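Local atomic coordinates of bifunctional protein PutA (Bradyrhizobium diazoefficiens, PDB entry 6BSN), a protein that probably oxidises proline to glutamate in two steps, using an FAD-dependent proline dehydrogenase and an NAD-dependent aldehyde dehydrogenase joined in one chain. Residues A205-Y210 with L243-E248. The protein carries 1 engineered substitution. Residues are numbered along the deposited sequence; the frame is centred on the assembly and turned at random.
Sequences ADARRY and LHPRFE. With PRO (proline), chain G.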
loop_
_atom_site.group_PDB
_atom_site.type_symbol
_atom_site.label_atom_id
_atom_site.label_comp_id
_atom_site.label_asym_id
_atom_site.label_seq_id
_atom_site.Cartn_x
_atom_site.Cartn_y
_atom_site.Cartn_z
ATOM N N ALA A 205 -27.881 56.313 2.684
ATOM C CA ALA A 205 -29.196 56.206 2.066
ATOM C C ALA A 205 -29.778 54.795 2.247
ATOM O O ALA A 205 -30.971 54.652 2.524
ATOM C CB ALA A 205 -29.124 56.618 0.587
ATOM N N ASP A 206 -28.940 53.745 2.148
ATOM C CA ASP A 206 -29.403 52.377 2.404
ATOM C C ASP A 206 -30.043 52.255 3.787
ATOM O O ASP A 206 -31.104 51.640 3.945
ATOM C CB ASP A 206 -28.243 51.384 2.314
ATOM C CG ASP A 206 -27.926 50.948 0.895
ATOM O OD1 ASP A 206 -28.733 51.213 -0.023
ATOM O OD2 ASP A 206 -26.843 50.324 0.721
ATOM N N ALA A 207 -29.373 52.791 4.813
ATOM C CA ALA A 207 -29.843 52.613 6.180
ATOM C C ALA A 207 -31.195 53.280 6.393
ATOM O O ALA A 207 -32.047 52.738 7.109
ATOM C CB ALA A 207 -28.816 53.161 7.175
ATOM N N ARG A 208 -31.399 54.469 5.795
ATOM C CA ARG A 208 -32.698 55.152 5.856
ATOM C C ARG A 208 -33.768 54.374 5.099
ATOM O O ARG A 208 -34.914 54.271 5.552
ATOM C CB ARG A 208 -32.580 56.575 5.293
ATOM C CG ARG A 208 -31.622 57.478 6.068
ATOM C CD ARG A 208 -31.817 58.968 5.759
ATOM N NE ARG A 208 -31.509 59.287 4.370
ATOM C CZ ARG A 208 -30.278 59.520 3.917
ATOM N NH1 ARG A 208 -29.241 59.468 4.750
ATOM N NH2 ARG A 208 -30.081 59.810 2.638
ATOM N N ARG A 209 -33.415 53.833 3.931
ATOM C CA ARG A 209 -34.395 53.104 3.142
ATOM C C ARG A 209 -34.869 51.854 3.886
ATOM O O ARG A 209 -36.070 51.572 3.940
ATOM C CB ARG A 209 -33.790 52.750 1.780
ATOM C CG ARG A 209 -34.565 51.696 1.013
ATOM C CD ARG A 209 -34.025 51.510 -0.404
ATOM N NE ARG A 209 -32.663 50.960 -0.376
ATOM C CZ ARG A 209 -32.369 49.664 -0.307
ATOM N NH1 ARG A 209 -33.343 48.740 -0.259
ATOM N NH2 ARG A 209 -31.096 49.289 -0.295
ATOM N N TYR A 210 -33.942 51.107 4.497
ATOM C CA TYR A 210 -34.353 49.916 5.236
ATOM C C TYR A 210 -35.196 50.284 6.449
ATOM O O TYR A 210 -36.168 49.581 6.760
ATOM C CB TYR A 210 -33.138 49.083 5.670
ATOM C CG TYR A 210 -32.457 48.385 4.523
ATOM C CD1 TYR A 210 -31.131 48.641 4.219
ATOM C CD2 TYR A 210 -33.158 47.487 3.721
ATOM C CE1 TYR A 210 -30.511 48.012 3.169
ATOM C CE2 TYR A 210 -32.558 46.859 2.660
ATOM C CZ TYR A 210 -31.226 47.113 2.394
ATOM O OH TYR A 210 -30.598 46.484 1.354
ATOM N N LEU A 243 -29.641 48.527 9.255
ATOM C CA LEU A 243 -30.000 49.818 9.820
ATOM C C LEU A 243 -28.802 50.707 10.075
ATOM O O LEU A 243 -28.972 51.827 10.574
ATOM C CB LEU A 243 -30.771 49.618 11.111
ATOM C CG LEU A 243 -32.116 48.938 10.911
ATOM C CD1 LEU A 243 -32.671 48.487 12.264
ATOM C CD2 LEU A 243 -33.034 49.933 10.210
ATOM N N HIS A 244 -27.606 50.252 9.727
ATOM C CA HIS A 244 -26.411 51.041 9.976
ATOM C C HIS A 244 -25.329 50.644 8.975
ATOM O O HIS A 244 -25.095 49.448 8.765
ATOM C CB HIS A 244 -25.927 50.851 11.405
ATOM C CG HIS A 244 -24.904 51.852 11.819
ATOM N ND1 HIS A 244 -23.575 51.737 11.479
ATOM C CD2 HIS A 244 -25.021 53.011 12.511
ATOM C CE1 HIS A 244 -22.909 52.772 11.960
ATOM N NE2 HIS A 244 -23.764 53.561 12.589
ATOM N N PRO A 245 -24.675 51.615 8.320
ATOM C CA PRO A 245 -23.747 51.291 7.220
ATOM C C PRO A 245 -22.352 50.826 7.648
ATOM O O PRO A 245 -21.582 50.370 6.786
ATOM C CB PRO A 245 -23.661 52.614 6.444
ATOM C CG PRO A 245 -23.921 53.673 7.482
ATOM C CD PRO A 245 -24.946 53.061 8.425
ATOM N N ARG A 246 -21.970 50.947 8.918
ATOM C CA ARG A 246 -20.724 50.341 9.396
ATOM C C ARG A 246 -21.029 49.616 10.701
ATOM O O ARG A 246 -20.510 49.963 11.757
ATOM C CB ARG A 246 -19.557 51.327 9.619
ATOM C CG ARG A 246 -19.030 52.119 8.409
ATOM C CD ARG A 246 -18.328 51.292 7.319
ATOM N NE ARG A 246 -17.337 50.342 7.829
ATOM C CZ ARG A 246 -16.477 49.660 7.059
ATOM N NH1 ARG A 246 -16.457 49.835 5.743
ATOM N NH2 ARG A 246 -15.636 48.789 7.606
ATOM N N PHE A 247 -21.887 48.601 10.621
ATOM C CA PHE A 247 -22.270 47.815 11.792
ATOM C C PHE A 247 -21.161 46.812 12.073
ATOM O O PHE A 247 -21.145 45.701 11.547
ATOM C CB PHE A 247 -23.622 47.138 11.582
ATOM C CG PHE A 247 -24.089 46.411 12.783
ATOM C CD1 PHE A 247 -24.233 45.038 12.756
ATOM C CD2 PHE A 247 -24.299 47.097 13.980
ATOM C CE1 PHE A 247 -24.631 44.348 13.887
ATOM C CE2 PHE A 247 -24.694 46.417 15.124
ATOM C CZ PHE A 247 -24.865 45.043 15.079
ATOM N N GLU A 248 -20.201 47.227 12.902
ATOM C CA GLU A 248 -18.995 46.447 13.138
ATOM C C GLU A 248 -18.437 46.869 14.492
ATOM O O GLU A 248 -18.621 48.013 14.926
ATOM C CB GLU A 248 -17.950 46.666 12.021
ATOM C CG GLU A 248 -17.376 48.111 12.053
ATOM C CD GLU A 248 -16.644 48.545 10.777
ATOM O OE1 GLU A 248 -16.346 47.694 9.913
ATOM O OE2 GLU A 248 -16.395 49.762 10.629
HETATM N N PRO G . -17.762 45.028 6.801
HETATM C CA PRO G . -18.359 44.989 8.121
HETATM C C PRO G . -18.860 43.569 8.486
HETATM O O PRO G . -19.287 42.786 7.593
HETATM C CB PRO G . -19.487 45.989 8.170
HETATM C CG PRO G . -19.195 46.952 7.027
HETATM C CD PRO G . -18.148 46.231 6.126
HETATM O OXT PRO G . -18.850 43.186 9.690
HETATM O O HOH W 1 -31.339 53.368 9.898
#
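Ala207 turns its methyl group onto the backbone of the loop at Leu243: CB lies 3.7 Å from Leu243 O and 4.1 Å from Pro245 CD, so one small side chain meets both a peptide group and the CD of Pro245. This is the tight part of the contact. Leu243 points away at its CB, but its chain curls back until CD2 approaches the backbone of Tyr210. Looser is the side where a water bridges Ala207 O and Leu243 O, 2.9 Å from each. Beyond Pro245 the loop leaves the helix and contributes Arg246, Phe247 and Glu248 to a pocket for a bound proline, completed by Arg286 and Arg354. His244 ND1 accepts a hydrogen bond from the backbone N of Arg246, while its NE2 bonds to Glu258. Bent at chi2 and chi3 (-67° and -47°), the Arg246 chain brings its guanidinium against Glu248 side-on: NE donates to OE2 and NH2 to OE1 at 2.7 Å, the latter on the syn lone pair. The ligand's CG sits over the centre of one guanidinium face, 3.8 Å from Arg246 CZ, and Glu248 OE1 comes as near to the ligand's CA. A leucine in place of Arg246 would probably leave Glu248 without its two-pronged ion pair and take the flat charged face from the proline ring. Ser251 and His832 also bond to Glu248 OE2, and Arg286 holds Phe247 O. On the helix, Arg209 bridges Asp206, and Asp451 takes both Arg209 and the Tyr210 hydroxyl. The contact thus joins the N-terminal part of helix 204-223, which follows barrel strand 193-196, to the loop leaving the next strand, 235-238, in the proline dehydrogenase barrel; Leu243 also packs on Phe211 and Tyr214 of that helix and, with Phe247, on Leu259 of helix 252-272.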